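Long-range contacts in succinate dehydrogenase subunit A (Mycolicibacterium smegmatis MC2 51, PDB 6LUM), which probably oxidises succinate to fumarate on its bound FAD, as the flavoprotein subunit of the succinate dehydrogenase complex: residues 76-84 / 572-580; 454-465 / 477-485. One frame throughout, in Å; residues are numbered along the deposited sequence.

Contact 1 (76-84 / 572-580)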
loop_
_atom_site.group_PDB
_atom_site.type_symbol
_atom_site.label_atom_id
_atom_site.label_comp_id
_atom_site.label_asym_id
_atom_site.label_seq_id
_atom_site.Cartn_x
_atom_site.Cartn_y
_atom_site.Cartn_z
ATOM N N TYR D 76 -34.107 -24.283 -36.637
ATOM C CA TYR D 76 -34.312 -25.591 -36.020
ATOM C C TYR D 76 -33.111 -26.506 -36.245
ATOM O O TYR D 76 -33.233 -27.650 -36.680
ATOM C CB TYR D 76 -35.608 -26.229 -36.523
ATOM C CG TYR D 76 -36.812 -25.402 -36.170
ATOM C CD1 TYR D 76 -37.130 -25.145 -34.847
ATOM C CD2 TYR D 76 -37.614 -24.851 -37.153
ATOM C CE1 TYR D 76 -38.214 -24.379 -34.514
ATOM C CE2 TYR D 76 -38.700 -24.085 -36.829
ATOM C CZ TYR D 76 -38.996 -23.853 -35.509
ATOM O OH TYR D 76 -40.085 -23.087 -35.180
ATOM N N LEU D 77 -31.936 -25.964 -35.936
ATOM C CA LEU D 77 -30.726 -26.766 -35.845
ATOM C C LEU D 77 -29.919 -26.406 -34.608
ATOM O O LEU D 77 -28.842 -26.970 -34.406
ATOM C CB LEU D 77 -29.862 -26.604 -37.087
ATOM C CG LEU D 77 -28.994 -27.805 -37.436
ATOM C CD1 LEU D 77 -29.860 -28.918 -37.954
ATOM C CD2 LEU D 77 -27.954 -27.424 -38.449
ATOM N N ALA D 78 -30.399 -25.483 -33.783
ATOM C CA ALA D 78 -29.754 -25.170 -32.524
ATOM C C ALA D 78 -30.051 -26.260 -31.502
ATOM O O ALA D 78 -30.926 -27.102 -31.695
ATOM C CB ALA D 78 -30.223 -23.812 -32.009
ATOM N N ASP D 79 -29.307 -26.244 -30.405
ATOM C CA ASP D 79 -29.546 -27.158 -29.298
ATOM C C ASP D 79 -30.279 -26.407 -28.198
ATOM O O ASP D 79 -29.772 -25.403 -27.685
ATOM C CB ASP D 79 -28.242 -27.747 -28.770
ATOM C CG ASP D 79 -27.596 -28.697 -29.752
ATOM O OD1 ASP D 79 -28.324 -29.266 -30.588
ATOM O OD2 ASP D 79 -26.364 -28.884 -29.685
ATOM N N GLN D 80 -31.468 -26.896 -27.834
ATOM C CA GLN D 80 -32.325 -26.124 -26.945
ATOM C C GLN D 80 -31.736 -25.990 -25.549
ATOM O O GLN D 80 -31.940 -24.963 -24.894
ATOM C CB GLN D 80 -33.716 -26.742 -26.876
ATOM C CG GLN D 80 -34.692 -26.231 -27.922
ATOM C CD GLN D 80 -34.595 -26.977 -29.221
ATOM O OE1 GLN D 80 -33.892 -27.970 -29.317
ATOM N NE2 GLN D 80 -35.319 -26.516 -30.225
ATOM N N ASP D 81 -30.997 -26.994 -25.076
ATOM C CA ASP D 81 -30.327 -26.872 -23.784
ATOM C C ASP D 81 -29.336 -25.717 -23.796
ATOM O O ASP D 81 -29.296 -24.897 -22.868
ATOM C CB ASP D 81 -29.615 -28.175 -23.427
ATOM C CG ASP D 81 -28.814 -28.749 -24.584
ATOM O OD1 ASP D 81 -28.668 -28.062 -25.616
ATOM O OD2 ASP D 81 -28.324 -29.892 -24.461
ATOM N N ALA D 82 -28.531 -25.634 -24.856
ATOM C CA ALA D 82 -27.545 -24.569 -24.963
ATOM C C ALA D 82 -28.212 -23.212 -25.101
ATOM O O ALA D 82 -27.742 -22.228 -24.525
ATOM C CB ALA D 82 -26.622 -24.835 -26.147
ATOM N N VAL D 83 -29.309 -23.138 -25.856
ATOM C CA VAL D 83 -30.003 -21.863 -26.029
ATOM C C VAL D 83 -30.570 -21.380 -24.699
ATOM O O VAL D 83 -30.449 -20.199 -24.334
ATOM C CB VAL D 83 -31.103 -21.996 -27.089
ATOM C CG1 VAL D 83 -31.879 -20.719 -27.179
ATOM C CG2 VAL D 83 -30.503 -22.339 -28.415
ATOM N N GLU D 84 -31.224 -22.289 -23.971
ATOM C CA GLU D 84 -31.704 -22.005 -22.625
ATOM C C GLU D 84 -30.601 -21.438 -21.749
ATOM O O GLU D 84 -30.777 -20.389 -21.110
ATOM C CB GLU D 84 -32.247 -23.288 -22.012
ATOM C CG GLU D 84 -32.706 -23.174 -20.582
ATOM C CD GLU D 84 -33.168 -24.504 -20.024
ATOM O OE1 GLU D 84 -33.136 -25.508 -20.767
ATOM O OE2 GLU D 84 -33.549 -24.548 -18.838
ATOM N N VAL D 572 -29.270 -33.641 -33.004
ATOM C CA VAL D 572 -29.578 -32.339 -32.428
ATOM C C VAL D 572 -30.535 -32.524 -31.259
ATOM O O VAL D 572 -31.514 -33.274 -31.357
ATOM C CB VAL D 572 -30.157 -31.385 -33.486
ATOM C CG1 VAL D 572 -31.348 -32.006 -34.167
ATOM C CG2 VAL D 572 -30.562 -30.083 -32.840
ATOM N N VAL D 573 -30.239 -31.854 -30.144
ATOM C CA VAL D 573 -31.054 -31.977 -28.944
ATOM C C VAL D 573 -32.337 -31.175 -29.109
ATOM O O VAL D 573 -32.358 -30.125 -29.758
ATOM C CB VAL D 573 -30.252 -31.501 -27.722
ATOM C CG1 VAL D 573 -30.908 -31.959 -26.440
ATOM C CG2 VAL D 573 -28.836 -32.004 -27.806
ATOM N N GLN D 574 -33.425 -31.676 -28.522
ATOM C CA GLN D 574 -34.721 -31.011 -28.589
ATOM C C GLN D 574 -35.408 -31.106 -27.237
ATOM O O GLN D 574 -35.434 -32.180 -26.632
ATOM C CB GLN D 574 -35.613 -31.632 -29.667
ATOM C CG GLN D 574 -34.966 -31.728 -31.027
ATOM C CD GLN D 574 -35.882 -31.285 -32.140
ATOM O OE1 GLN D 574 -37.091 -31.152 -31.950
ATOM N NE2 GLN D 574 -35.312 -31.042 -33.313
ATOM N N THR D 575 -35.958 -29.988 -26.762
ATOM C CA THR D 575 -36.699 -29.978 -25.504
ATOM C C THR D 575 -38.169 -29.635 -25.694
ATOM O O THR D 575 -39.033 -30.439 -25.329
ATOM C CB THR D 575 -36.057 -28.998 -24.517
ATOM O OG1 THR D 575 -36.252 -27.659 -24.981
ATOM C CG2 THR D 575 -34.576 -29.274 -24.385
ATOM N N ARG D 576 -38.488 -28.477 -26.252
ATOM C CA ARG D 576 -39.882 -28.059 -26.349
ATOM C C ARG D 576 -40.291 -27.640 -27.747
ATOM O O ARG D 576 -41.414 -27.925 -28.161
ATOM C CB ARG D 576 -40.161 -26.893 -25.393
ATOM C CG ARG D 576 -39.683 -27.101 -23.980
ATOM C CD ARG D 576 -39.825 -25.828 -23.178
ATOM N NE ARG D 576 -39.120 -25.917 -21.906
ATOM C CZ ARG D 576 -37.832 -25.638 -21.749
ATOM N NH1 ARG D 576 -37.104 -25.250 -22.784
ATOM N NH2 ARG D 576 -37.270 -25.749 -20.554
ATOM N N TYR D 577 -39.414 -26.968 -28.479
ATOM C CA TYR D 577 -39.786 -26.313 -29.722
ATOM C C TYR D 577 -39.683 -27.295 -30.877
ATOM O O TYR D 577 -38.689 -28.013 -31.003
ATOM C CB TYR D 577 -38.900 -25.093 -29.956
ATOM C CG TYR D 577 -38.848 -24.182 -28.753
ATOM C CD1 TYR D 577 -37.918 -24.382 -27.747
ATOM C CD2 TYR D 577 -39.744 -23.139 -28.614
ATOM C CE1 TYR D 577 -37.874 -23.565 -26.647
ATOM C CE2 TYR D 577 -39.707 -22.315 -27.517
ATOM C CZ TYR D 577 -38.771 -22.534 -26.535
ATOM O OH TYR D 577 -38.732 -21.713 -25.435
ATOM N N GLU D 578 -40.714 -27.329 -31.708
ATOM C CA GLU D 578 -40.766 -28.296 -32.783
ATOM C C GLU D 578 -40.856 -27.588 -34.128
ATOM O O GLU D 578 -41.396 -26.482 -34.216
ATOM C CB GLU D 578 -41.962 -29.239 -32.604
ATOM C CG GLU D 578 -41.836 -30.121 -31.376
ATOM C CD GLU D 578 -40.679 -31.102 -31.477
ATOM O OE1 GLU D 578 -40.388 -31.574 -32.596
ATOM O OE2 GLU D 578 -40.052 -31.397 -30.437
ATOM N N PRO D 579 -40.337 -28.201 -35.189
ATOM C CA PRO D 579 -40.232 -27.499 -36.471
ATOM C C PRO D 579 -41.582 -27.040 -36.996
ATOM O O PRO D 579 -42.626 -27.610 -36.678
ATOM C CB PRO D 579 -39.611 -28.550 -37.396
ATOM C CG PRO D 579 -38.930 -29.501 -36.485
ATOM C CD PRO D 579 -39.741 -29.544 -35.244
ATOM N N MET D 580 -41.540 -25.989 -37.812
ATOM C CA MET D 580 -42.711 -25.466 -38.498
ATOM C C MET D 580 -42.247 -24.439 -39.517
ATOM O O MET D 580 -41.315 -23.680 -39.251
ATOM C CB MET D 580 -43.713 -24.847 -37.511
ATOM C CG MET D 580 -43.222 -23.640 -36.714
ATOM S SD MET D 580 -43.433 -22.067 -37.573
ATOM C CE MET D 580 -45.217 -21.917 -37.555
#

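Contact 2 (454-465 / 477-485)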
loop_
_atom_site.group_PDB
_atom_site.type_symbol
_atom_site.label_atom_id
_atom_site.label_comp_id
_atom_site.label_asym_id
_atom_site.label_seq_id
_atom_site.Cartn_x
_atom_site.Cartn_y
_atom_site.Cartn_z
ATOM N N ILE D 454 -2.024 -17.832 -55.351
ATOM C CA ILE D 454 -2.779 -18.996 -54.896
ATOM C C ILE D 454 -3.958 -18.565 -54.038
ATOM O O ILE D 454 -5.078 -19.063 -54.199
ATOM C CB ILE D 454 -1.864 -19.965 -54.135
ATOM C CG1 ILE D 454 -0.879 -20.615 -55.089
ATOM C CG2 ILE D 454 -2.677 -21.024 -53.450
ATOM C CD1 ILE D 454 0.143 -21.414 -54.384
ATOM N N ARG D 455 -3.732 -17.628 -53.120
ATOM C CA ARG D 455 -4.803 -17.197 -52.235
ATOM C C ARG D 455 -5.882 -16.442 -52.994
ATOM O O ARG D 455 -7.073 -16.639 -52.739
ATOM C CB ARG D 455 -4.235 -16.344 -51.114
ATOM C CG ARG D 455 -5.274 -15.623 -50.337
ATOM C CD ARG D 455 -4.781 -15.245 -48.969
ATOM N NE ARG D 455 -3.424 -14.714 -48.969
ATOM C CZ ARG D 455 -3.072 -13.546 -49.493
ATOM N NH1 ARG D 455 -3.971 -12.779 -50.084
ATOM N NH2 ARG D 455 -1.813 -13.151 -49.435
ATOM N N GLY D 456 -5.499 -15.579 -53.931
ATOM C CA GLY D 456 -6.496 -14.897 -54.732
ATOM C C GLY D 456 -7.317 -15.852 -55.570
ATOM O O GLY D 456 -8.523 -15.666 -55.731
ATOM N N ALA D 457 -6.682 -16.894 -56.106
ATOM C CA ALA D 457 -7.430 -17.890 -56.862
ATOM C C ALA D 457 -8.406 -18.639 -55.970
ATOM O O ALA D 457 -9.560 -18.861 -56.354
ATOM C CB ALA D 457 -6.471 -18.861 -57.539
ATOM N N LEU D 458 -7.965 -19.031 -54.774
ATOM C CA LEU D 458 -8.862 -19.699 -53.836
ATOM C C LEU D 458 -10.067 -18.833 -53.519
ATOM O O LEU D 458 -11.209 -19.295 -53.582
ATOM C CB LEU D 458 -8.126 -20.048 -52.547
ATOM C CG LEU D 458 -9.036 -20.419 -51.374
ATOM C CD1 LEU D 458 -9.500 -21.844 -51.487
ATOM C CD2 LEU D 458 -8.352 -20.189 -50.056
ATOM N N GLN D 459 -9.829 -17.576 -53.155
ATOM C CA GLN D 459 -10.919 -16.715 -52.720
ATOM C C GLN D 459 -11.876 -16.411 -53.859
ATOM O O GLN D 459 -13.096 -16.397 -53.667
ATOM C CB GLN D 459 -10.351 -15.437 -52.125
ATOM C CG GLN D 459 -9.505 -15.687 -50.914
ATOM C CD GLN D 459 -8.996 -14.424 -50.301
ATOM O OE1 GLN D 459 -8.649 -14.389 -49.131
ATOM N NE2 GLN D 459 -8.939 -13.372 -51.091
ATOM N N GLN D 460 -11.353 -16.184 -55.060
ATOM C CA GLN D 460 -12.226 -15.972 -56.204
ATOM C C GLN D 460 -13.079 -17.201 -56.478
ATOM O O GLN D 460 -14.287 -17.093 -56.711
ATOM C CB GLN D 460 -11.392 -15.612 -57.428
ATOM C CG GLN D 460 -12.190 -15.516 -58.696
ATOM C CD GLN D 460 -13.271 -14.475 -58.610
ATOM O OE1 GLN D 460 -13.005 -13.282 -58.707
ATOM N NE2 GLN D 460 -14.502 -14.916 -58.421
ATOM N N SER D 461 -12.469 -18.387 -56.446
ATOM C CA SER D 461 -13.212 -19.608 -56.726
ATOM C C SER D 461 -14.300 -19.847 -55.692
ATOM O O SER D 461 -15.428 -20.213 -56.040
ATOM C CB SER D 461 -12.250 -20.789 -56.775
ATOM O OG SER D 461 -12.938 -22.014 -56.692
ATOM N N MET D 462 -13.981 -19.644 -54.416
ATOM C CA MET D 462 -14.976 -19.846 -53.373
ATOM C C MET D 462 -16.116 -18.856 -53.508
ATOM O O MET D 462 -17.281 -19.251 -53.494
ATOM C CB MET D 462 -14.333 -19.735 -51.997
ATOM C CG MET D 462 -13.565 -20.963 -51.580
ATOM S SD MET D 462 -14.627 -22.318 -51.080
ATOM C CE MET D 462 -15.047 -21.814 -49.423
ATOM N N ASP D 463 -15.813 -17.569 -53.669
ATOM C CA ASP D 463 -16.892 -16.598 -53.775
ATOM C C ASP D 463 -17.667 -16.736 -55.076
ATOM O O ASP D 463 -18.781 -16.224 -55.174
ATOM C CB ASP D 463 -16.335 -15.189 -53.632
ATOM C CG ASP D 463 -17.340 -14.230 -53.049
ATOM O OD1 ASP D 463 -17.104 -13.728 -51.932
ATOM O OD2 ASP D 463 -18.366 -13.966 -53.701
ATOM N N ASN D 464 -17.117 -17.415 -56.075
ATOM C CA ASN D 464 -17.910 -17.716 -57.258
ATOM C C ASN D 464 -18.860 -18.879 -57.007
ATOM O O ASN D 464 -20.053 -18.787 -57.307
ATOM C CB ASN D 464 -16.995 -18.033 -58.439
ATOM C CG ASN D 464 -16.836 -16.869 -59.380
ATOM O OD1 ASN D 464 -17.637 -15.939 -59.375
ATOM N ND2 ASN D 464 -15.801 -16.916 -60.204
ATOM N N ASN D 465 -18.347 -19.981 -56.453
ATOM C CA ASN D 465 -19.086 -21.239 -56.391
ATOM C C ASN D 465 -19.738 -21.496 -55.037
ATOM O O ASN D 465 -20.956 -21.666 -54.960
ATOM C CB ASN D 465 -18.152 -22.390 -56.753
ATOM C CG ASN D 465 -17.540 -22.218 -58.110
ATOM O OD1 ASN D 465 -16.408 -22.621 -58.349
ATOM N ND2 ASN D 465 -18.284 -21.606 -59.014
ATOM N N GLN D 477 -16.988 -28.133 -59.152
ATOM C CA GLN D 477 -15.986 -27.253 -59.738
ATOM C C GLN D 477 -15.069 -26.682 -58.668
ATOM O O GLN D 477 -13.844 -26.654 -58.831
ATOM C CB GLN D 477 -16.671 -26.129 -60.509
ATOM C CG GLN D 477 -15.718 -25.131 -61.113
ATOM C CD GLN D 477 -15.001 -25.684 -62.317
ATOM O OE1 GLN D 477 -15.421 -26.681 -62.898
ATOM N NE2 GLN D 477 -13.912 -25.038 -62.702
ATOM N N ALA D 478 -15.647 -26.222 -57.559
ATOM C CA ALA D 478 -14.828 -25.687 -56.482
ATOM C C ALA D 478 -13.950 -26.760 -55.860
ATOM O O ALA D 478 -12.836 -26.465 -55.422
ATOM C CB ALA D 478 -15.706 -25.034 -55.422
ATOM N N LEU D 479 -14.416 -28.007 -55.818
ATOM C CA LEU D 479 -13.570 -29.083 -55.304
ATOM C C LEU D 479 -12.353 -29.303 -56.191
ATOM O O LEU D 479 -11.227 -29.445 -55.694
ATOM C CB LEU D 479 -14.365 -30.375 -55.173
ATOM C CG LEU D 479 -14.793 -30.721 -53.755
ATOM C CD1 LEU D 479 -15.528 -32.038 -53.750
ATOM C CD2 LEU D 479 -13.586 -30.773 -52.851
ATOM N N THR D 480 -12.556 -29.354 -57.508
ATOM C CA THR D 480 -11.407 -29.509 -58.399
ATOM C C THR D 480 -10.464 -28.319 -58.284
ATOM O O THR D 480 -9.237 -28.485 -58.285
ATOM C CB THR D 480 -11.852 -29.682 -59.846
ATOM O OG1 THR D 480 -12.250 -28.415 -60.373
ATOM C CG2 THR D 480 -13.004 -30.655 -59.937
ATOM N N ASP D 481 -11.018 -27.110 -58.179
ATOM C CA ASP D 481 -10.183 -25.925 -58.013
ATOM C C ASP D 481 -9.335 -26.023 -56.756
ATOM O O ASP D 481 -8.136 -25.726 -56.778
ATOM C CB ASP D 481 -11.051 -24.671 -57.967
ATOM C CG ASP D 481 -11.612 -24.301 -59.318
ATOM O OD1 ASP D 481 -11.442 -25.090 -60.268
ATOM O OD2 ASP D 481 -12.226 -23.219 -59.430
ATOM N N ILE D 482 -9.940 -26.433 -55.643
ATOM C CA ILE D 482 -9.201 -26.489 -54.389
ATOM C C ILE D 482 -8.155 -27.585 -54.425
ATOM O O ILE D 482 -7.081 -27.438 -53.842
ATOM C CB ILE D 482 -10.167 -26.664 -53.210
ATOM C CG1 ILE D 482 -11.005 -25.410 -53.045
ATOM C CG2 ILE D 482 -9.416 -26.897 -51.939
ATOM C CD1 ILE D 482 -11.908 -25.465 -51.880
ATOM N N HIS D 483 -8.416 -28.686 -55.124
ATOM C CA HIS D 483 -7.381 -29.710 -55.229
ATOM C C HIS D 483 -6.206 -29.223 -56.070
ATOM O O HIS D 483 -5.040 -29.468 -55.729
ATOM C CB HIS D 483 -7.973 -30.992 -55.796
ATOM C CG HIS D 483 -8.757 -31.779 -54.794
ATOM N ND1 HIS D 483 -9.647 -32.766 -55.153
ATOM C CD2 HIS D 483 -8.786 -31.720 -53.443
ATOM C CE1 HIS D 483 -10.190 -33.281 -54.065
ATOM N NE2 HIS D 483 -9.683 -32.664 -53.014
ATOM N N ALA D 484 -6.490 -28.519 -57.166
ATOM C CA ALA D 484 -5.412 -27.925 -57.951
ATOM C C ALA D 484 -4.585 -26.957 -57.116
ATOM O O ALA D 484 -3.352 -26.983 -57.158
ATOM C CB ALA D 484 -5.985 -27.216 -59.174
ATOM N N LEU D 485 -5.242 -26.092 -56.349
ATOM C CA LEU D 485 -4.486 -25.154 -55.530
ATOM C C LEU D 485 -3.740 -25.865 -54.413
ATOM O O LEU D 485 -2.693 -25.390 -53.975
ATOM C CB LEU D 485 -5.402 -24.083 -54.956
ATOM C CG LEU D 485 -6.249 -23.344 -55.979
ATOM C CD1 LEU D 485 -7.358 -22.604 -55.291
ATOM C CD2 LEU D 485 -5.407 -22.399 -56.787
#

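Contact 1 (76-84 / 572-580)
Tyr76 turns its CG anti to its own carbonyl carbon (chi1 -62°), and this sets the ring against the backbone of Glu578 to Met580. There the CA of Pro579 sits 3.8 Å from the centroid of the Tyr76 ring and only 11° off the ring normal, a CH-pi contact over one face, while the phenol oxygen OH lies 3.5 Å from CG of Met580. An alanine here is likely to leave Pro579 without the ring face it rests on and to open a gap beside CG of Met580. Asp79, its CG likewise anti to the carbonyl carbon, brings OD1 toward 572-580, where the backbone N of Val573 donates to it at 3.2 Å; the amide comes from above the carboxylate plane, 51° out of it. One residue on from Asp79, the aliphatic part of Gln80 runs alongside Thr575, pointing the other way, its CB 3.3 Å from OG1 of Thr575, and its CG meets the ring edge of Tyr577 at CD1, 3.7 Å away. Glu64 takes the hydroxyl of Tyr577 in a hydrogen bond. Such packing is that of a C-terminal segment without regular secondary structure laid along loop 76-79 and the first turn of helix 80-100, in the FAD-binding domain.

Contact 2 (454-465 / 477-485)
Ser461 and Asp481 face each other across an antiparallel helix pair, part of the helical C-terminal region of the fumarate reductase flavoprotein family. The axes of 454-465 and 477-485 approach to 9.8 Å, with 172° between their directions, so the helices run almost straight alongside each other. Leu485 gives up the most surface of any residue here, 93 Å²: its CD1 lies 3.6 Å from CA of Leu458, and its other branch, CD2, touches CB of Ala457 at 3.8 Å. On the side of helix 503-527, CD1 of Leu458 reaches CG1 of Ile482 at 4.2 Å, and Ala518 of that helix packs against both side chains. CD1 of Ile482 also meets SD of Met462, which leans on Met209 and Tyr210. The opposite end of the pair is looser and more polar, with 52 Å² covered on Asn465 and 17 Å² on the exposed Gln477. CB of Asn465 still packs on CB of Ala478 at 3.8 Å, but its amide oxygen OD1 faces CG of Gln477, and the two amide planes stand 82° apart. Between the two ends, Ser461 carries its OG anti to the backbone N (chi1 165°) and donates to OD2 of Asp481 at 3.1 Å, using that oxygen's anti lone pair.

Contact 2 is nested inside the long loop closed by contact 1: in chain order come 76-84, 454-465, 477-485 and 572-580. Their centres lie about 35 Å apart and their nearest atoms about 18 Å, so they do not touch. They differ in reach. Contact 1 brings the chain after strand 565-571 back to the start of helix 80-100, joining segments 488 residues apart at the closest ends. Contact 2 pairs segments 454-465 and 477-485, 12 residues apart at the closest ends, on helices 451-465 and 472-488, beside helix 503-527. Contact 1 thus ties the end of the C-terminal region back to the FAD-binding domain, while contact 2 builds the helical part of the C-terminal region itself.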